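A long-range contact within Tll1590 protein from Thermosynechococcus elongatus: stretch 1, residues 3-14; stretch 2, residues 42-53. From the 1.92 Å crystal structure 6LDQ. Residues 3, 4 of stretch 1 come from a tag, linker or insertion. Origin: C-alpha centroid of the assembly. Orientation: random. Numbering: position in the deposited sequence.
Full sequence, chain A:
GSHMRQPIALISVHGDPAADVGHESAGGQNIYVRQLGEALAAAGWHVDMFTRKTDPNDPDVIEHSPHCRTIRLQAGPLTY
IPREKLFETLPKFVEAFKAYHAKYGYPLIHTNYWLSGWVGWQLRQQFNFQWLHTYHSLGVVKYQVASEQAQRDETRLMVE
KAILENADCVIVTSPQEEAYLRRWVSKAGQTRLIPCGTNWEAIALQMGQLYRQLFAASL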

ATOM      1  N   HIS A   3      12.411   8.514   9.874  1.00 35.66           N
ATOM      2  CA  HIS A   3      12.322   8.013  11.260  1.00 31.68           C
ATOM      3  C   HIS A   3      12.521   6.495  11.304  1.00 30.72           C
ATOM      4  O   HIS A   3      12.864   5.945  10.312  1.00 35.24           O
ATOM      5  CB  HIS A   3      10.993   8.444  11.863  1.00 34.08           C
ATOM      6  CG  HIS A   3      11.011   9.771  12.544  1.00 41.36           C
ATOM      7  ND1 HIS A   3      11.659   9.972  13.728  1.00 34.39           N
ATOM      8  CD2 HIS A   3      10.442  10.945  12.223  1.00 38.93           C
ATOM      9  CE1 HIS A   3      11.506  11.224  14.101  1.00 44.09           C
ATOM     10  NE2 HIS A   3      10.770  11.835  13.197  1.00 41.89           N
ATOM     11  N   MET A   4      12.475   5.937  12.505  1.00 31.26           N
ATOM     12  CA  MET A   4      12.540   4.515  12.914  1.00 29.51           C
ATOM     13  C   MET A   4      13.343   3.574  11.991  1.00 35.97           C
ATOM     14  O   MET A   4      14.464   3.220  12.385  1.00 33.06           O
ATOM     15  CB  MET A   4      11.130   3.961  13.120  1.00 32.99           C
ATOM     16  CG  MET A   4      10.553   4.214  14.493  1.00 32.00           C
ATOM     17  SD  MET A   4      11.583   3.582  15.797  1.00 50.90           S
ATOM     18  CE  MET A   4      10.787   4.180  17.281  1.00 38.57           C
ATOM     19  N   ARG A   5      12.738   3.111  10.883  1.00 28.97           N
ATOM     20  CA  ARG A   5      13.324   2.074   9.994  1.00 30.16           C
ATOM     21  C   ARG A   5      13.181   2.499   8.536  1.00 33.06           C
ATOM     22  O   ARG A   5      12.082   2.910   8.187  1.00 27.49           O
ATOM     23  CB  ARG A   5      12.788   0.701  10.359  1.00 29.49           C
ATOM     24  CG  ARG A   5      13.601   0.035  11.439  1.00 30.19           C
ATOM     25  CD  ARG A   5      12.649  -0.700  12.302  1.00 30.32           C
ATOM     26  NE  ARG A   5      12.820  -2.109  12.178  1.00 28.36           N
ATOM     27  CZ  ARG A   5      12.476  -2.954  13.111  1.00 33.00           C
ATOM     28  NH1 ARG A   5      12.682  -4.244  12.937  1.00 37.49           N
ATOM     29  NH2 ARG A   5      11.912  -2.515  14.211  1.00 34.29           N
ATOM     30  N   GLN A   6      14.223   2.209   7.739  1.00 27.22           N
ATOM     31  CA  GLN A   6      14.401   2.943   6.467  1.00 28.74           C
ATOM     32  C   GLN A   6      13.563   2.634   5.245  1.00 32.95           C
ATOM     33  O   GLN A   6      12.454   3.167   5.207  1.00 37.38           O
ATOM     34  CB  GLN A   6      15.730   3.667   6.239  1.00 30.00           C
ATOM     35  CG  GLN A   6      16.968   2.862   5.894  1.00 30.00           C
ATOM     36  CD  GLN A   6      18.120   3.839   5.764  1.00 30.00           C
ATOM     37  OE1 GLN A   6      18.002   4.973   6.169  1.00 30.00           O
ATOM     38  NE2 GLN A   6      19.243   3.431   5.203  1.00 30.00           N
ATOM     39  N   PRO A   7      13.999   1.775   4.312  1.00 26.82           N
ATOM     40  CA  PRO A   7      13.403   1.773   3.018  1.00 21.33           C
ATOM     41  C   PRO A   7      11.961   1.292   3.159  1.00 22.98           C
ATOM     42  O   PRO A   7      11.807   0.233   3.616  1.00 25.67           O
ATOM     43  CB  PRO A   7      14.340   0.873   2.212  1.00 24.27           C
ATOM     44  CG  PRO A   7      14.872  -0.077   3.228  1.00 22.98           C
ATOM     45  CD  PRO A   7      14.800   0.615   4.572  1.00 24.55           C
ATOM     46  N   ILE A   8      10.997   2.160   2.882  1.00 18.72           N
ATOM     47  CA  ILE A   8       9.579   1.722   2.951  1.00 21.08           C
ATOM     48  C   ILE A   8       9.006   1.730   1.537  1.00 16.91           C
ATOM     49  O   ILE A   8       9.419   2.509   0.767  1.00 15.81           O
ATOM     50  CB  ILE A   8       8.730   2.577   3.897  1.00 17.38           C
ATOM     51  CG1 ILE A   8       8.503   3.980   3.364  1.00 15.05           C
ATOM     52  CG2 ILE A   8       9.211   2.557   5.325  1.00 22.31           C
ATOM     53  CD1 ILE A   8       7.585   4.748   4.220  1.00 24.11           C
ATOM     54  N   ALA A   9       8.095   0.819   1.277  1.00 14.90           N
ATOM     55  CA  ALA A   9       7.436   0.701  -0.008  1.00 15.95           C
ATOM     56  C   ALA A   9       5.958   0.972   0.186  1.00 16.10           C
ATOM     57  O   ALA A   9       5.332   0.391   1.082  1.00 18.84           O
ATOM     58  CB  ALA A   9       7.650  -0.684  -0.628  1.00 17.01           C
ATOM     59  N   LEU A  10       5.421   1.874  -0.630  1.00 15.87           N
ATOM     60  CA  LEU A  10       3.981   2.035  -0.782  1.00 17.73           C
ATOM     61  C   LEU A  10       3.594   1.373  -2.099  1.00 16.20           C
ATOM     62  O   LEU A  10       4.325   1.467  -3.093  1.00 15.78           O
ATOM     63  CB  LEU A  10       3.568   3.512  -0.776  1.00 16.79           C
ATOM     64  CG  LEU A  10       3.397   4.275   0.557  1.00 17.35           C
ATOM     65  CD1 LEU A  10       4.521   4.052   1.542  1.00 21.36           C
ATOM     66  CD2 LEU A  10       3.170   5.765   0.303  1.00 18.49           C
ATOM     67  N   ILE A  11       2.469   0.671  -2.101  1.00 14.03           N
ATOM     68  CA  ILE A  11       2.032  -0.047  -3.292  1.00 13.14           C
ATOM     69  C   ILE A  11       0.609   0.372  -3.627  1.00 16.82           C
ATOM     70  O   ILE A  11      -0.277   0.299  -2.769  1.00 14.72           O
ATOM     71  CB  ILE A  11       2.097  -1.572  -3.102  1.00 18.74           C
ATOM     72  CG1 ILE A  11       3.543  -2.032  -2.979  1.00 15.49           C
ATOM     73  CG2 ILE A  11       1.446  -2.282  -4.287  1.00 13.83           C
ATOM     74  CD1 ILE A  11       3.659  -3.439  -2.488  1.00 19.19           C
ATOM     75  N   SER A  12       0.402   0.804  -4.881  1.00 18.56           N
ATOM     76  CA  SER A  12      -0.876   1.161  -5.477  1.00 16.21           C
ATOM     77  C   SER A  12      -0.862   0.622  -6.915  1.00 18.09           C
ATOM     78  O   SER A  12      -0.606   1.353  -7.875  1.00 18.86           O
ATOM     79  CB  SER A  12      -1.115   2.665  -5.446  1.00 23.74           C
ATOM     80  OG  SER A  12      -2.390   2.990  -5.959  1.00 20.25           O
ATOM     81  N   VAL A  13      -1.153  -0.676  -7.054  1.00 19.27           N
ATOM     82  CA  VAL A  13      -1.258  -1.319  -8.368  1.00 18.24           C
ATOM     83  C   VAL A  13      -1.943  -0.387  -9.355  1.00 17.28           C
ATOM     84  O   VAL A  13      -1.381  -0.050 -10.405  1.00 19.02           O
ATOM     85  CB  VAL A  13      -2.013  -2.650  -8.281  1.00 14.43           C
ATOM     86  CG1 VAL A  13      -2.023  -3.340  -9.668  1.00 13.47           C
ATOM     87  CG2 VAL A  13      -1.416  -3.552  -7.206  1.00 13.58           C
ATOM     88  N   HIS A  14      -3.153   0.051  -9.019  1.00 19.32           N
ATOM     89  CA  HIS A  14      -3.813   1.096  -9.797  1.00 23.30           C
ATOM     90  C   HIS A  14      -3.401   2.484  -9.296  1.00 25.61           C
ATOM     91  O   HIS A  14      -2.650   3.203  -9.957  1.00 30.48           O
ATOM     92  CB  HIS A  14      -5.340   0.941  -9.732  1.00 28.46           C
ATOM     93  CG  HIS A  14      -6.069   1.756 -10.755  1.00 30.42           C
ATOM     94  ND1 HIS A  14      -6.187   3.128 -10.666  1.00 32.49           N
ATOM     95  CD2 HIS A  14      -6.712   1.396 -11.890  1.00 23.12           C
ATOM     96  CE1 HIS A  14      -6.874   3.576 -11.702  1.00 29.85           C
ATOM     97  NE2 HIS A  14      -7.206   2.544 -12.458  1.00 29.68           N
ATOM     98  N   ALA A  42       9.250  14.129   2.703  1.00 24.05           N
ATOM     99  CA  ALA A  42       9.492  15.448   3.289  1.00 25.76           C
ATOM    100  C   ALA A  42       9.765  15.361   4.786  1.00 28.50           C
ATOM    101  O   ALA A  42      10.618  16.088   5.311  1.00 31.67           O
ATOM    102  CB  ALA A  42       8.297  16.365   3.014  1.00 25.35           C
ATOM    103  N   ALA A  43       9.041  14.492   5.494  1.00 23.37           N
ATOM    104  CA  ALA A  43       9.291  14.239   6.907  1.00 28.20           C
ATOM    105  C   ALA A  43      10.487  13.323   7.153  1.00 26.01           C
ATOM    106  O   ALA A  43      10.788  13.032   8.315  1.00 28.18           O
ATOM    107  CB  ALA A  43       8.044  13.638   7.573  1.00 21.11           C
ATOM    108  N   GLY A  44      11.161  12.844   6.104  1.00 27.78           N
ATOM    109  CA  GLY A  44      12.406  12.111   6.259  1.00 22.92           C
ATOM    110  C   GLY A  44      12.356  10.640   5.908  1.00 24.35           C
ATOM    111  O   GLY A  44      13.385   9.963   6.041  1.00 20.49           O
ATOM    112  N   TRP A  45      11.212  10.115   5.462  1.00 20.68           N
ATOM    113  CA  TRP A  45      11.126   8.707   5.104  1.00 21.04           C
ATOM    114  C   TRP A  45      11.756   8.471   3.738  1.00 20.42           C
ATOM    115  O   TRP A  45      11.659   9.307   2.831  1.00 19.22           O
ATOM    116  CB  TRP A  45       9.664   8.223   5.093  1.00 17.56           C
ATOM    117  CG  TRP A  45       9.005   8.237   6.463  1.00 19.40           C
ATOM    118  CD1 TRP A  45       8.242   9.230   6.990  1.00 19.09           C
ATOM    119  CD2 TRP A  45       9.092   7.226   7.471  1.00 17.72           C
ATOM    120  NE1 TRP A  45       7.845   8.904   8.266  1.00 17.95           N
ATOM    121  CE2 TRP A  45       8.349   7.676   8.583  1.00 14.99           C
ATOM    122  CE3 TRP A  45       9.735   5.989   7.548  1.00 20.22           C
ATOM    123  CZ2 TRP A  45       8.219   6.931   9.742  1.00 20.43           C
ATOM    124  CZ3 TRP A  45       9.613   5.252   8.708  1.00 22.93           C
ATOM    125  CH2 TRP A  45       8.854   5.721   9.789  1.00 21.50           C
ATOM    126  N   HIS A  46      12.402   7.318   3.591  1.00 17.67           N
ATOM    127  CA  HIS A  46      12.908   6.877   2.293  1.00 22.44           C
ATOM    128  C   HIS A  46      11.818   6.028   1.638  1.00 17.15           C
ATOM    129  O   HIS A  46      11.556   4.912   2.089  1.00 23.20           O
ATOM    130  CB  HIS A  46      14.203   6.089   2.471  1.00 18.24           C
ATOM    131  CG  HIS A  46      15.253   6.828   3.246  1.00 23.16           C
ATOM    132  ND1 HIS A  46      16.520   6.322   3.448  1.00 22.06           N
ATOM    133  CD2 HIS A  46      15.227   8.035   3.862  1.00 23.61           C
ATOM    134  CE1 HIS A  46      17.228   7.186   4.157  1.00 28.54           C
ATOM    135  NE2 HIS A  46      16.468   8.236   4.419  1.00 25.24           N
ATOM    136  N   VAL A  47      11.176   6.557   0.590  1.00 18.39           N
ATOM    137  CA  VAL A  47       9.915   6.017   0.066  1.00 15.13           C
ATOM    138  C   VAL A  47      10.058   5.603  -1.399  1.00 18.32           C
ATOM    139  O   VAL A  47      10.297   6.453  -2.266  1.00 17.20           O
ATOM    140  CB  VAL A  47       8.768   7.033   0.171  1.00 16.25           C
ATOM    141  CG1 VAL A  47       7.459   6.393  -0.361  1.00 13.82           C
ATOM    142  CG2 VAL A  47       8.633   7.594   1.583  1.00 19.17           C
ATOM    143  N   ASP A  48       9.788   4.325  -1.680  1.00 17.21           N
ATOM    144  CA  ASP A  48       9.616   3.790  -3.028  1.00 14.20           C
ATOM    145  C   ASP A  48       8.134   3.449  -3.193  1.00 17.14           C
ATOM    146  O   ASP A  48       7.619   2.613  -2.454  1.00 18.60           O
ATOM    147  CB  ASP A  48      10.468   2.530  -3.238  1.00 11.77           C
ATOM    148  CG  ASP A  48      11.991   2.832  -3.378  1.00 14.55           C
ATOM    149  OD1 ASP A  48      12.334   3.957  -3.770  1.00 14.11           O
ATOM    150  OD2 ASP A  48      12.807   1.927  -3.109  1.00 11.66           O
ATOM    151  N   MET A  49       7.461   4.098  -4.144  1.00 14.77           N
ATOM    152  CA  MET A  49       6.062   3.838  -4.462  1.00 18.72           C
ATOM    153  C   MET A  49       5.990   3.038  -5.759  1.00 16.72           C
ATOM    154  O   MET A  49       6.660   3.389  -6.734  1.00 17.44           O
ATOM    155  CB  MET A  49       5.289   5.153  -4.610  1.00 18.15           C
ATOM    156  CG  MET A  49       5.101   5.943  -3.309  1.00 18.04           C
ATOM    157  SD  MET A  49       4.676   7.661  -3.658  1.00 28.20           S
ATOM    158  CE  MET A  49       6.307   8.232  -4.128  1.00 18.43           C
ATOM    159  N   PHE A  50       5.193   1.968  -5.768  1.00 17.39           N
ATOM    160  CA  PHE A  50       5.082   1.075  -6.919  1.00 14.23           C
ATOM    161  C   PHE A  50       3.655   1.109  -7.461  1.00 19.14           C
ATOM    162  O   PHE A  50       2.685   0.985  -6.693  1.00 18.00           O
ATOM    163  CB  PHE A  50       5.464  -0.373  -6.561  1.00 15.29           C
ATOM    164  CG  PHE A  50       6.891  -0.539  -6.082  1.00 20.55           C
ATOM    165  CD1 PHE A  50       7.263  -0.189  -4.778  1.00 13.73           C
ATOM    166  CD2 PHE A  50       7.864  -1.046  -6.936  1.00 19.02           C
ATOM    167  CE1 PHE A  50       8.592  -0.346  -4.352  1.00 17.16           C
ATOM    168  CE2 PHE A  50       9.189  -1.201  -6.512  1.00 19.28           C
ATOM    169  CZ  PHE A  50       9.548  -0.847  -5.216  1.00 18.48           C
ATOM    170  N   THR A  51       3.536   1.302  -8.772  1.00 17.85           N
ATOM    171  CA  THR A  51       2.282   1.172  -9.489  1.00 21.94           C
ATOM    172  C   THR A  51       2.583   0.413 -10.777  1.00 20.28           C
ATOM    173  O   THR A  51       3.745   0.131 -11.100  1.00 15.71           O
ATOM    174  CB  THR A  51       1.628   2.555  -9.734  1.00 22.49           C
ATOM    175  OG1 THR A  51       0.326   2.390 -10.338  1.00 16.79           O
ATOM    176  CG2 THR A  51       2.512   3.461 -10.610  1.00 17.73           C
ATOM    177  N   ARG A  52       1.529   0.021 -11.493  1.00 19.73           N
ATOM    178  CA  ARG A  52       1.725  -0.702 -12.734  1.00 19.61           C
ATOM    179  C   ARG A  52       2.005   0.262 -13.881  1.00 20.03           C
ATOM    180  O   ARG A  52       1.576   1.421 -13.873  1.00 21.89           O
ATOM    181  CB  ARG A  52       0.497  -1.573 -13.069  1.00 16.65           C
ATOM    182  CG  ARG A  52      -0.779  -0.777 -13.374  1.00 18.72           C
ATOM    183  CD  ARG A  52      -1.976  -1.740 -13.621  1.00 19.41           C
ATOM    184  NE  ARG A  52      -1.547  -2.840 -14.470  1.00 21.10           N
ATOM    185  CZ  ARG A  52      -1.763  -2.881 -15.780  1.00 22.16           C
ATOM    186  NH1 ARG A  52      -2.446  -1.903 -16.353  1.00 22.46           N
ATOM    187  NH2 ARG A  52      -1.305  -3.899 -16.511  1.00 21.68           N
ATOM    188  N   LYS A  53       2.743  -0.233 -14.871  1.00 19.30           N
ATOM    189  CA  LYS A  53       2.867   0.467 -16.139  1.00 22.18           C
ATOM    190  C   LYS A  53       1.574   0.355 -16.927  1.00 24.20           C
ATOM    191  O   LYS A  53       0.931  -0.697 -16.939  1.00 22.38           O
ATOM    192  CB  LYS A  53       3.993  -0.126 -16.970  1.00 25.78           C
ATOM    193  CG  LYS A  53       5.347   0.371 -16.637  1.00 22.37           C
ATOM    194  CD  LYS A  53       6.311  -0.092 -17.702  1.00 21.74           C
ATOM    195  CE  LYS A  53       7.681   0.527 -17.499  1.00 25.40           C
ATOM    196  NZ  LYS A  53       8.703  -0.153 -18.354  1.00 23.16           N
TER

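The two stretches meet as neighbouring parallel strands, their axes 4.6 Å apart at closest approach and their directions 26° apart. The hydrogen bonds follow the staggered parallel pattern, in which residues of stretch 1 at every second position both donate and accept. Ile-8 N donates to His-46 O (2.9 Å) and Ile-8 O accepts from Asp-48 N (3.1 Å); Leu-10 N then donates to Asp-48 O (3.0 Å), and Leu-10 O accepts from Phe-50 N (2.9 Å). Ser-12 N still donates to Phe-50 O (2.9 Å), but Arg-52 N bonds to Val-13 O (3.1 Å), one residue later than the regular pattern would have it. Between Ile-8 and Leu-10, Ala-9 CA approaches Asp-48 O at 3.1 Å, a CA-H...O contact.

Side chains alternate between the two faces of the sheet. Ile-8, Leu-10, Val-47 and Met-49 share one, where apolar branches fill the buried space: Ile-8 CD1 lies 4.0 Å from Val-47 CG2, and Leu-10 CB 3.8 Å from Met-49 CG. On the other, small Ala-9 leaves room for the Phe-50 ring, with CB 3.9 Å from CE1. Beyond the strands, Trp-45 offers a broad apolar surface to Ile-8 CG2, 4.1 Å from its CE3, and to tag-derived His-3, whose CB makes an off-centre CH-pi contact. Thr-51 suits the far end because its hydroxyl can reach backbone carbonyls: OG1 lies 2.8 Å from Ser-12 O.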